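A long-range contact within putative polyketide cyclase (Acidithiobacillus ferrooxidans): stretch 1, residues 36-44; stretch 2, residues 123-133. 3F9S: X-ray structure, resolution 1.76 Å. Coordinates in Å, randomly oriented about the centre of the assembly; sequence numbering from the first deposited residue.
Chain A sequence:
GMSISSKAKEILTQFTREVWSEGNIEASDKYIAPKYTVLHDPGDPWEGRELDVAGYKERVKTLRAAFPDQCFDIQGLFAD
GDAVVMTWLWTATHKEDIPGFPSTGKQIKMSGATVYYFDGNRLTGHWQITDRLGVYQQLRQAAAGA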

# COMPACT_ATOMS: atom_id res chain seq x y z
N TYR A 36 -11.75 16.68 -1.52
CA TYR A 36 -10.87 15.60 -1.15
C TYR A 36 -11.37 14.35 -1.85
O TYR A 36 -12.51 13.97 -1.66
N THR A 37 -10.49 13.71 -2.61
CA THR A 37 -10.87 12.55 -3.39
C THR A 37 -10.22 11.31 -2.87
O THR A 37 -9.01 11.26 -2.74
N VAL A 38 -11.02 10.30 -2.59
CA VAL A 38 -10.48 8.99 -2.21
C VAL A 38 -10.18 8.37 -3.58
O VAL A 38 -11.03 7.77 -4.22
N LEU A 39 -8.96 8.57 -4.03
CA LEU A 39 -8.56 8.14 -5.36
C LEU A 39 -8.53 6.63 -5.47
O LEU A 39 -8.91 6.08 -6.46
N HIS A 40 -8.03 5.99 -4.43
CA HIS A 40 -7.95 4.55 -4.41
C HIS A 40 -7.84 4.15 -2.96
O HIS A 40 -7.03 4.70 -2.22
N ASP A 41 -8.61 3.14 -2.57
CA ASP A 41 -8.63 2.72 -1.18
C ASP A 41 -9.52 1.48 -1.13
O ASP A 41 -10.72 1.58 -0.83
N PRO A 42 -8.94 0.33 -1.50
CA PRO A 42 -9.68 -0.91 -1.60
C PRO A 42 -10.66 -1.17 -0.48
O PRO A 42 -10.28 -1.14 0.68
N GLY A 43 -11.92 -1.36 -0.87
CA GLY A 43 -12.99 -1.63 0.08
C GLY A 43 -13.55 -0.43 0.81
O GLY A 43 -14.55 -0.58 1.54
N ASP A 44 -12.98 0.76 0.59
CA ASP A 44 -13.44 1.93 1.29
C ASP A 44 -14.78 2.31 0.69
O ASP A 44 -14.89 2.41 -0.54
N LEU A 123 -4.80 18.65 2.20
CA LEU A 123 -4.82 17.37 1.53
C LEU A 123 -6.00 17.36 0.58
O LEU A 123 -7.09 17.77 0.94
N THR A 124 -5.73 16.93 -0.63
CA THR A 124 -6.73 16.87 -1.69
C THR A 124 -7.21 15.47 -2.00
O THR A 124 -8.14 15.29 -2.78
N GLY A 125 -6.53 14.46 -1.47
CA GLY A 125 -6.97 13.11 -1.68
C GLY A 125 -5.94 12.13 -1.24
O GLY A 125 -4.87 12.53 -0.81
N HIS A 126 -6.28 10.85 -1.34
CA HIS A 126 -5.32 9.80 -1.05
C HIS A 126 -5.46 8.59 -1.96
O HIS A 126 -6.51 8.35 -2.53
N TRP A 127 -4.36 7.87 -2.10
CA TRP A 127 -4.28 6.62 -2.83
C TRP A 127 -3.68 5.70 -1.79
O TRP A 127 -2.54 5.88 -1.38
N GLN A 128 -4.45 4.72 -1.35
CA GLN A 128 -4.05 3.91 -0.22
C GLN A 128 -4.19 2.43 -0.43
O GLN A 128 -5.06 1.98 -1.16
N ILE A 129 -3.29 1.68 0.18
CA ILE A 129 -3.43 0.23 0.24
C ILE A 129 -3.13 -0.09 1.70
O ILE A 129 -2.20 0.45 2.27
N THR A 130 -3.91 -0.99 2.28
CA THR A 130 -3.71 -1.41 3.65
C THR A 130 -3.78 -2.92 3.67
O THR A 130 -4.38 -3.55 2.80
N ASP A 131 -3.20 -3.50 4.72
CA ASP A 131 -3.18 -4.95 4.89
C ASP A 131 -4.50 -5.44 5.52
O ASP A 131 -4.55 -5.90 6.66
N ARG A 132 -5.56 -5.34 4.73
CA ARG A 132 -6.87 -5.78 5.20
C ARG A 132 -6.93 -7.28 5.40
O ARG A 132 -7.63 -7.75 6.30
N LEU A 133 -6.19 -8.05 4.59
CA LEU A 133 -6.21 -9.50 4.72
C LEU A 133 -5.63 -9.91 6.08
O LEU A 133 -6.18 -10.81 6.73

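The polar centre of this contact is a chain of side chains running Tyr36, His126, Asp41, Gln128. His126, with chi1 p, uses both ring nitrogens: ND1 lies 2.5 Å from Tyr36 OH in a very short hydrogen bond, and NE2 donates to Asp41 OD2 at 2.7 Å. Both partners meet the imidazole at its edge, where the nitrogen lone pair or N-H lies, while Val38 CA covers one face. Tyr36, chi1 t, leaves its backbone sideways to the other stretch, yet the length of its side chain brings the hydroxyl in. Asp41, also t, starts sideways and ends close in the same way; its second oxygen, OD1, accepts from Gln128 NE2 at 3.0 Å. Gln128 reaches it in an extended t, t conformation, with chi3 at -82°.

The frame that holds these groups is a pair of parallel strands. Thr37 N donates to Thr124 O at 2.8 Å, and His126 N to Thr37 O at 3.1 Å. A beta bulge follows: His126 O accepts from Leu39 N at 2.9 Å and weakly from His40 N at 3.4 Å. Beyond it, Gln128 N donates to His40 O at 2.7 Å. One water extends the pairing at the start, lying 2.7 Å from Thr37 OG1 (chi1 m) and donating to Thr124 O, also at 2.7 Å.

Val38 and His126 share one face of the sheet; Val38, chi1 t, places CG1 3.6 Å from His126 NE2. The other face carries His40 and Trp127, both t at chi1. Their rings form an offset stack, the His40 ring and the Trp127 six-membered ring having centroids 4.2 Å apart and planes at 19°, while His40 CB sits over the five-membered ring, 3.3 Å from its centroid. Leu39, chi1 m, points toward the other strand and adds CB at 4.2 Å from Trp127 CD1.

Glycine makes room at two places. Gly125 lays its CA 3.7 Å from the Tyr36 ring centroid, over the face; an ideal CB here would fall 2.4 Å from Thr37 O, and the backbone angles themselves call for glycine. Gly43, at positive phi in the type II turn from Asp41 to Asp44, lies against Arg132, where an ideal CB would come 2.1 Å from NH1.

At this outer end Pro42 points toward stretch 2, with CG 4.0 Å from Ile129 CD1. Arg132, chi1 m, also points across, and Pro42 O lies over one face of its guanidinium, 3.4 Å from CZ, a packing contact without a hydrogen bond.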

# COMPACT_ATOMS: atom_id res chain seq x y z
CB TYR A 36 -10.90 15.42 0.35
CG TYR A 36 -9.95 14.37 0.83
CD1 TYR A 36 -10.32 13.02 0.84
CD2 TYR A 36 -8.70 14.71 1.32
CE1 TYR A 36 -9.44 12.05 1.33
CE2 TYR A 36 -7.82 13.77 1.78
CZ TYR A 36 -8.20 12.44 1.79
OH TYR A 36 -7.30 11.52 2.28
CB THR A 37 -10.46 12.74 -4.85
OG1 THR A 37 -11.10 13.93 -5.33
CG2 THR A 37 -10.89 11.55 -5.72
CB VAL A 38 -11.46 8.16 -1.40
CG1 VAL A 38 -10.83 6.80 -1.08
CG2 VAL A 38 -11.91 8.90 -0.13
CB LEU A 39 -7.19 8.70 -5.71
CG LEU A 39 -7.11 10.22 -5.77
CD1 LEU A 39 -5.63 10.65 -5.66
CD2 LEU A 39 -7.76 10.70 -7.06
CB HIS A 40 -6.71 4.13 -5.19
CG HIS A 40 -6.54 2.65 -5.28
ND1 HIS A 40 -7.21 1.88 -6.19
CD2 HIS A 40 -5.72 1.82 -4.60
CE1 HIS A 40 -6.83 0.62 -6.06
NE2 HIS A 40 -5.95 0.55 -5.07
CB ASP A 41 -9.20 3.83 -0.29
CG ASP A 41 -8.83 3.65 1.17
OD1 ASP A 41 -8.40 2.56 1.61
OD2 ASP A 41 -9.05 4.65 1.87
CB PRO A 42 -8.59 -1.95 -1.65
CG PRO A 42 -7.53 -1.25 -2.45
CD PRO A 42 -7.53 0.12 -1.88
CB ASP A 44 -12.46 3.10 1.18
CG ASP A 44 -12.78 4.18 2.15
OD1 ASP A 44 -13.59 5.02 1.76
OD2 ASP A 44 -12.32 4.12 3.31
CB LEU A 123 -4.97 16.25 2.54
CG LEU A 123 -3.89 16.23 3.62
CD1 LEU A 123 -4.17 15.12 4.62
CD2 LEU A 123 -2.47 16.09 3.04
CB THR A 124 -6.21 17.48 -2.98
OG1 THR A 124 -5.11 16.70 -3.45
CG2 THR A 124 -5.81 18.93 -2.73
CB HIS A 126 -5.33 9.39 0.42
CG HIS A 126 -6.53 8.60 0.82
ND1 HIS A 126 -7.61 9.16 1.47
CD2 HIS A 126 -6.81 7.28 0.69
CE1 HIS A 126 -8.50 8.21 1.72
NE2 HIS A 126 -8.05 7.07 1.24
CB TRP A 127 -3.36 6.81 -4.02
CG TRP A 127 -3.50 5.78 -5.03
CD1 TRP A 127 -4.13 5.89 -6.22
CD2 TRP A 127 -2.94 4.47 -4.99
NE1 TRP A 127 -4.02 4.73 -6.92
CE2 TRP A 127 -3.29 3.83 -6.19
CE3 TRP A 127 -2.16 3.77 -4.06
CZ2 TRP A 127 -2.90 2.52 -6.49
CZ3 TRP A 127 -1.79 2.46 -4.35
CH2 TRP A 127 -2.17 1.85 -5.55
CB GLN A 128 -4.92 4.32 0.95
CG GLN A 128 -4.79 3.52 2.21
CD GLN A 128 -5.39 4.27 3.34
OE1 GLN A 128 -4.73 5.13 3.88
NE2 GLN A 128 -6.66 4.02 3.64
CB ILE A 129 -2.42 -0.52 -0.66
CG1 ILE A 129 -2.45 0.02 -2.08
CG2 ILE A 129 -2.70 -2.04 -0.61
CD1 ILE A 129 -3.67 -0.30 -2.86
CB THR A 130 -4.82 -0.87 4.56
OG1 THR A 130 -6.03 -1.54 4.26
CG2 THR A 130 -5.06 0.63 4.36
CB ASP A 131 -1.98 -5.36 5.74
CG ASP A 131 -1.85 -6.86 5.87
OD1 ASP A 131 -2.41 -7.59 5.01
OD2 ASP A 131 -1.18 -7.27 6.83
CB ARG A 132 -7.95 -5.39 4.23
CG ARG A 132 -8.10 -3.90 4.07
CD ARG A 132 -9.31 -3.64 3.28
NE ARG A 132 -9.12 -4.17 1.93
CZ ARG A 132 -10.11 -4.48 1.09
NH1 ARG A 132 -11.39 -4.34 1.42
NH2 ARG A 132 -9.79 -4.94 -0.10
CB LEU A 133 -5.48 -10.21 3.58
CG LEU A 133 -5.54 -11.73 3.63
CD1 LEU A 133 -7.02 -12.22 3.64
CD2 LEU A 133 -4.77 -12.34 2.50
O HOH W 1 -9.80 16.23 -4.72